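Glycoside Hydrolase (Bacteroides uniformis, PDB 5T99) probably hydrolyses terminal beta-galactosidic linkages in agarose-derived oligosaccharides, as a family 2 glycoside hydrolase that binds the inhibitor galacto-isofagomine. Local coordinates at residues Val631-Leu642 with Tyr675-Phe683. Numbering follows the deposited sequence.
Sequences VYTNCYEAELFL and YRLSWDVPF
Trp679 of strand 677-682 packs between two beta-sheets, against Leu640 of strand 637-642. Its CB already meets Leu640 CD2, and CG anti to the carbonyl carbon (chi1 -71°) lays one indole face against the Leu640 side chain, the two side chains running in opposite directions. Trp679 CG lies 3.4 Å from Leu640 CD2, which covers that face of the indole together with Leu640 CB. Leu640 CB makes a CH-pi contact, 3.7 Å from the centroid of the Trp679 five-membered ring and 17° off its normal. NE1 passes near the same CB and gives its hydrogen to the backbone oxygen of Gly648. At the edge of the ring and in its plane, Ala638 O lies 3.5 Å from Trp679 CZ2; Trp679 CZ3 meets Val631 CG2 at 3.5 Å.

Val631 belongs to strand 626-633, the antiparallel neighbour of 677-682, and forms a hydrogen-bonded pair with Leu677: Val631 N to Leu677 O is 2.8 Å, and the return bond from Leu677 N to Val631 O is 3.0 Å. Leu677 sends CD1 to Ala638 CB, 3.6 Å away, on the facing sheet. Beyond the indole, Val681 CG1 touches Leu642 CD2. An alanine in place of Trp679 would probably open a gap between Leu640 and Val631 and leave Gly648 O without its indole donor.

On the other face of the 626-633/677-682 pair, the Arg676 chain runs beside the Tyr632 ring, its CG 3.6 Å from Tyr632 CE1; the guanidinium is held by a salt bridge to Asp535 and by the backbone oxygens of Tyr523 and Asp524. The chemistry thus divides by face: apolar packing, pinned by the indole hydrogen bond to Gly648 O, joins the two sheets of a beta-sandwich within the DUF4982 region, while on the opposite face Arg676 ties the sheet to the chain around Tyr523, Asp524 and Asp535.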
loop_
_atom_site.group_PDB
_atom_site.type_symbol
_atom_site.label_atom_id
_atom_site.label_comp_id
_atom_site.label_asym_id
_atom_site.label_seq_id
_atom_site.Cartn_x
_atom_site.Cartn_y
_atom_site.Cartn_z
ATOM N N VAL A 631 21.299 -21.246 2.213
ATOM C CA VAL A 631 19.974 -21.842 2.087
ATOM C C VAL A 631 19.089 -21.294 3.194
ATOM O O VAL A 631 19.489 -21.283 4.364
ATOM C CB VAL A 631 20.017 -23.386 2.145
ATOM C CG1 VAL A 631 18.616 -23.984 2.315
ATOM C CG2 VAL A 631 20.681 -23.940 0.891
ATOM N N TYR A 632 17.895 -20.840 2.800
ATOM C CA TYR A 632 16.864 -20.390 3.738
ATOM C C TYR A 632 15.717 -21.404 3.742
ATOM O O TYR A 632 15.153 -21.710 2.697
ATOM C CB TYR A 632 16.359 -18.987 3.360
ATOM C CG TYR A 632 17.445 -17.931 3.150
ATOM C CD1 TYR A 632 18.614 -17.922 3.916
ATOM C CD2 TYR A 632 17.285 -16.921 2.197
ATOM C CE1 TYR A 632 19.592 -16.962 3.721
ATOM C CE2 TYR A 632 18.261 -15.950 2.001
ATOM C CZ TYR A 632 19.410 -15.979 2.766
ATOM O OH TYR A 632 20.379 -15.027 2.580
ATOM N N THR A 633 15.397 -21.938 4.910
ATOM C CA THR A 633 14.337 -22.921 5.049
ATOM C C THR A 633 13.677 -22.764 6.412
ATOM O O THR A 633 14.302 -22.272 7.350
ATOM C CB THR A 633 14.873 -24.370 4.916
ATOM O OG1 THR A 633 13.786 -25.311 4.973
ATOM C CG2 THR A 633 15.841 -24.709 6.036
ATOM N N ASN A 634 12.420 -23.198 6.500
ATOM C CA ASN A 634 11.714 -23.327 7.781
ATOM C C ASN A 634 11.748 -24.762 8.315
ATOM O O ASN A 634 11.151 -25.049 9.348
ATOM C CB ASN A 634 10.272 -22.802 7.698
ATOM C CG ASN A 634 9.491 -23.363 6.518
ATOM O OD1 ASN A 634 9.992 -24.199 5.755
ATOM N ND2 ASN A 634 8.253 -22.892 6.355
ATOM N N CYS A 635 12.464 -25.653 7.634
ATOM C CA CYS A 635 12.607 -27.050 8.071
ATOM C C CYS A 635 13.762 -27.253 9.060
ATOM O O CYS A 635 14.659 -26.428 9.179
ATOM C CB CYS A 635 12.800 -27.965 6.858
ATOM S SG CYS A 635 11.470 -27.868 5.645
ATOM N N TYR A 636 13.716 -28.369 9.765
ATOM C CA TYR A 636 14.707 -28.693 10.778
ATOM C C TYR A 636 16.161 -28.670 10.249
ATOM O O TYR A 636 17.059 -28.178 10.947
ATOM C CB TYR A 636 14.362 -30.047 11.390
ATOM C CG TYR A 636 15.426 -30.622 12.272
ATOM C CD1 TYR A 636 15.562 -30.200 13.594
ATOM C CD2 TYR A 636 16.299 -31.601 11.793
ATOM C CE1 TYR A 636 16.549 -30.728 14.414
ATOM C CE2 TYR A 636 17.278 -32.140 12.607
ATOM C CZ TYR A 636 17.407 -31.699 13.914
ATOM O OH TYR A 636 18.393 -32.233 14.722
ATOM N N GLU A 637 16.379 -29.180 9.033
ATOM C CA GLU A 637 17.725 -29.235 8.417
ATOM C C GLU A 637 17.676 -29.236 6.886
ATOM O O GLU A 637 16.619 -29.413 6.293
ATOM C CB GLU A 637 18.487 -30.483 8.884
ATOM C CG GLU A 637 17.988 -31.791 8.273
ATOM C CD GLU A 637 18.581 -33.027 8.929
ATOM O OE1 GLU A 637 17.928 -34.099 8.882
ATOM O OE2 GLU A 637 19.697 -32.931 9.490
ATOM N N ALA A 638 18.833 -29.072 6.260
ATOM C CA ALA A 638 18.943 -29.202 4.816
ATOM C C ALA A 638 20.285 -29.795 4.402
ATOM O O ALA A 638 21.280 -29.662 5.116
ATOM C CB ALA A 638 18.735 -27.860 4.144
ATOM N N GLU A 639 20.285 -30.442 3.235
ATOM C CA GLU A 639 21.458 -31.120 2.681
ATOM C C GLU A 639 21.658 -30.635 1.261
ATOM O O GLU A 639 20.708 -30.587 0.491
ATOM C CB GLU A 639 21.262 -32.645 2.698
ATOM C CG GLU A 639 22.518 -33.449 2.340
ATOM C CD GLU A 639 22.422 -34.935 2.675
ATOM O OE1 GLU A 639 21.306 -35.449 2.894
ATOM O OE2 GLU A 639 23.479 -35.595 2.709
ATOM N N LEU A 640 22.897 -30.276 0.932
ATOM C CA LEU A 640 23.262 -29.737 -0.375
ATOM C C LEU A 640 23.933 -30.835 -1.216
ATOM O O LEU A 640 24.723 -31.633 -0.696
ATOM C CB LEU A 640 24.209 -28.550 -0.173
ATOM C CG LEU A 640 24.460 -27.595 -1.339
ATOM C CD1 LEU A 640 23.170 -26.915 -1.776
ATOM C CD2 LEU A 640 25.487 -26.538 -0.965
ATOM N N PHE A 641 23.605 -30.878 -2.507
ATOM C CA PHE A 641 24.123 -31.896 -3.425
ATOM C C PHE A 641 24.658 -31.208 -4.668
ATOM O O PHE A 641 23.914 -30.474 -5.311
ATOM C CB PHE A 641 23.021 -32.893 -3.833
ATOM C CG PHE A 641 22.557 -33.808 -2.717
ATOM C CD1 PHE A 641 23.131 -35.068 -2.540
ATOM C CD2 PHE A 641 21.522 -33.424 -1.858
ATOM C CE1 PHE A 641 22.696 -35.920 -1.522
ATOM C CE2 PHE A 641 21.085 -34.271 -0.839
ATOM C CZ PHE A 641 21.674 -35.519 -0.669
ATOM N N LEU A 642 25.937 -31.425 -4.996
ATOM C CA LEU A 642 26.528 -30.907 -6.240
ATOM C C LEU A 642 26.747 -32.058 -7.221
ATOM O O LEU A 642 27.555 -32.946 -6.957
ATOM C CB LEU A 642 27.854 -30.194 -5.965
ATOM C CG LEU A 642 28.613 -29.644 -7.179
ATOM C CD1 LEU A 642 27.777 -28.643 -7.970
ATOM C CD2 LEU A 642 29.924 -29.021 -6.728
ATOM N N TYR A 675 19.645 -18.182 11.261
ATOM C CA TYR A 675 18.566 -18.014 10.294
ATOM C C TYR A 675 18.973 -18.330 8.851
ATOM O O TYR A 675 18.144 -18.234 7.951
ATOM C CB TYR A 675 18.012 -16.584 10.410
ATOM C CG TYR A 675 17.610 -16.258 11.833
ATOM C CD1 TYR A 675 16.421 -16.756 12.369
ATOM C CD2 TYR A 675 18.435 -15.492 12.657
ATOM C CE1 TYR A 675 16.058 -16.481 13.681
ATOM C CE2 TYR A 675 18.084 -15.212 13.970
ATOM C CZ TYR A 675 16.898 -15.702 14.481
ATOM O OH TYR A 675 16.547 -15.424 15.789
ATOM N N ARG A 676 20.247 -18.680 8.645
ATOM C CA ARG A 676 20.765 -19.121 7.354
ATOM C C ARG A 676 21.588 -20.398 7.540
ATOM O O ARG A 676 22.209 -20.588 8.583
ATOM C CB ARG A 676 21.661 -18.053 6.734
ATOM C CG ARG A 676 21.160 -16.643 6.913
ATOM C CD ARG A 676 22.005 -15.661 6.138
ATOM N NE ARG A 676 21.591 -14.291 6.412
ATOM C CZ ARG A 676 21.875 -13.245 5.645
ATOM N NH1 ARG A 676 22.550 -13.386 4.503
ATOM N NH2 ARG A 676 21.458 -12.037 6.014
ATOM N N LEU A 677 21.553 -21.267 6.526
ATOM C CA LEU A 677 22.392 -22.463 6.447
ATOM C C LEU A 677 23.391 -22.209 5.339
ATOM O O LEU A 677 23.027 -21.637 4.317
ATOM C CB LEU A 677 21.562 -23.704 6.110
ATOM C CG LEU A 677 20.446 -24.116 7.063
ATOM C CD1 LEU A 677 19.730 -25.333 6.514
ATOM C CD2 LEU A 677 20.976 -24.404 8.454
ATOM N N SER A 678 24.643 -22.619 5.527
ATOM C CA SER A 678 25.698 -22.236 4.582
ATOM C C SER A 678 26.724 -23.329 4.278
ATOM O O SER A 678 27.088 -24.132 5.139
ATOM C CB SER A 678 26.424 -20.977 5.076
ATOM O OG SER A 678 26.829 -21.140 6.419
ATOM N N TRP A 679 27.185 -23.314 3.033
ATOM C CA TRP A 679 28.237 -24.194 2.542
ATOM C C TRP A 679 29.251 -23.339 1.796
ATOM O O TRP A 679 28.880 -22.320 1.200
ATOM C CB TRP A 679 27.651 -25.222 1.564
ATOM C CG TRP A 679 26.789 -26.290 2.178
ATOM C CD1 TRP A 679 27.154 -27.573 2.462
ATOM C CD2 TRP A 679 25.407 -26.179 2.543
ATOM N NE1 TRP A 679 26.092 -28.263 2.994
ATOM C CE2 TRP A 679 25.007 -27.433 3.051
ATOM C CE3 TRP A 679 24.469 -25.139 2.494
ATOM C CZ2 TRP A 679 23.708 -27.677 3.513
ATOM C CZ3 TRP A 679 23.183 -25.379 2.950
ATOM C CH2 TRP A 679 22.808 -26.640 3.452
ATOM N N ASP A 680 30.516 -23.756 1.829
ATOM C CA ASP A 680 31.549 -23.214 0.943
ATOM C C ASP A 680 31.841 -24.258 -0.125
ATOM O O ASP A 680 32.411 -25.313 0.168
ATOM C CB ASP A 680 32.821 -22.860 1.721
ATOM C CG ASP A 680 32.808 -21.435 2.249
ATOM O OD1 ASP A 680 32.717 -20.484 1.434
ATOM O OD2 ASP A 680 32.900 -21.267 3.483
ATOM N N VAL A 681 31.448 -23.954 -1.361
ATOM C CA VAL A 681 31.452 -24.922 -2.449
ATOM C C VAL A 681 32.441 -24.482 -3.522
ATOM O O VAL A 681 32.304 -23.384 -4.055
ATOM C CB VAL A 681 30.045 -25.044 -3.078
ATOM C CG1 VAL A 681 30.006 -26.171 -4.107
ATOM C CG2 VAL A 681 28.998 -25.263 -1.990
ATOM N N PRO A 682 33.452 -25.323 -3.831
ATOM C CA PRO A 682 34.254 -25.063 -5.035
ATOM C C PRO A 682 33.420 -25.306 -6.291
ATOM O O PRO A 682 32.773 -26.353 -6.417
ATOM C CB PRO A 682 35.408 -26.066 -4.917
ATOM C CG PRO A 682 35.506 -26.355 -3.455
ATOM C CD PRO A 682 34.079 -26.355 -2.985
ATOM N N PHE A 683 33.417 -24.330 -7.193
ATOM C CA PHE A 683 32.531 -24.372 -8.347
ATOM C C PHE A 683 32.956 -25.390 -9.408
ATOM O O PHE A 683 33.915 -25.159 -10.153
ATOM C CB PHE A 683 32.402 -22.990 -8.991
ATOM C CG PHE A 683 31.495 -22.982 -10.182
ATOM C CD1 PHE A 683 30.120 -23.046 -10.013
ATOM C CD2 PHE A 683 32.009 -22.951 -11.474
ATOM C CE1 PHE A 683 29.270 -23.052 -11.112
ATOM C CE2 PHE A 683 31.168 -22.965 -12.575
ATOM C CZ PHE A 683 29.795 -23.019 -12.397
HETATM O O HOH W 1 16.170 -19.700 6.930
#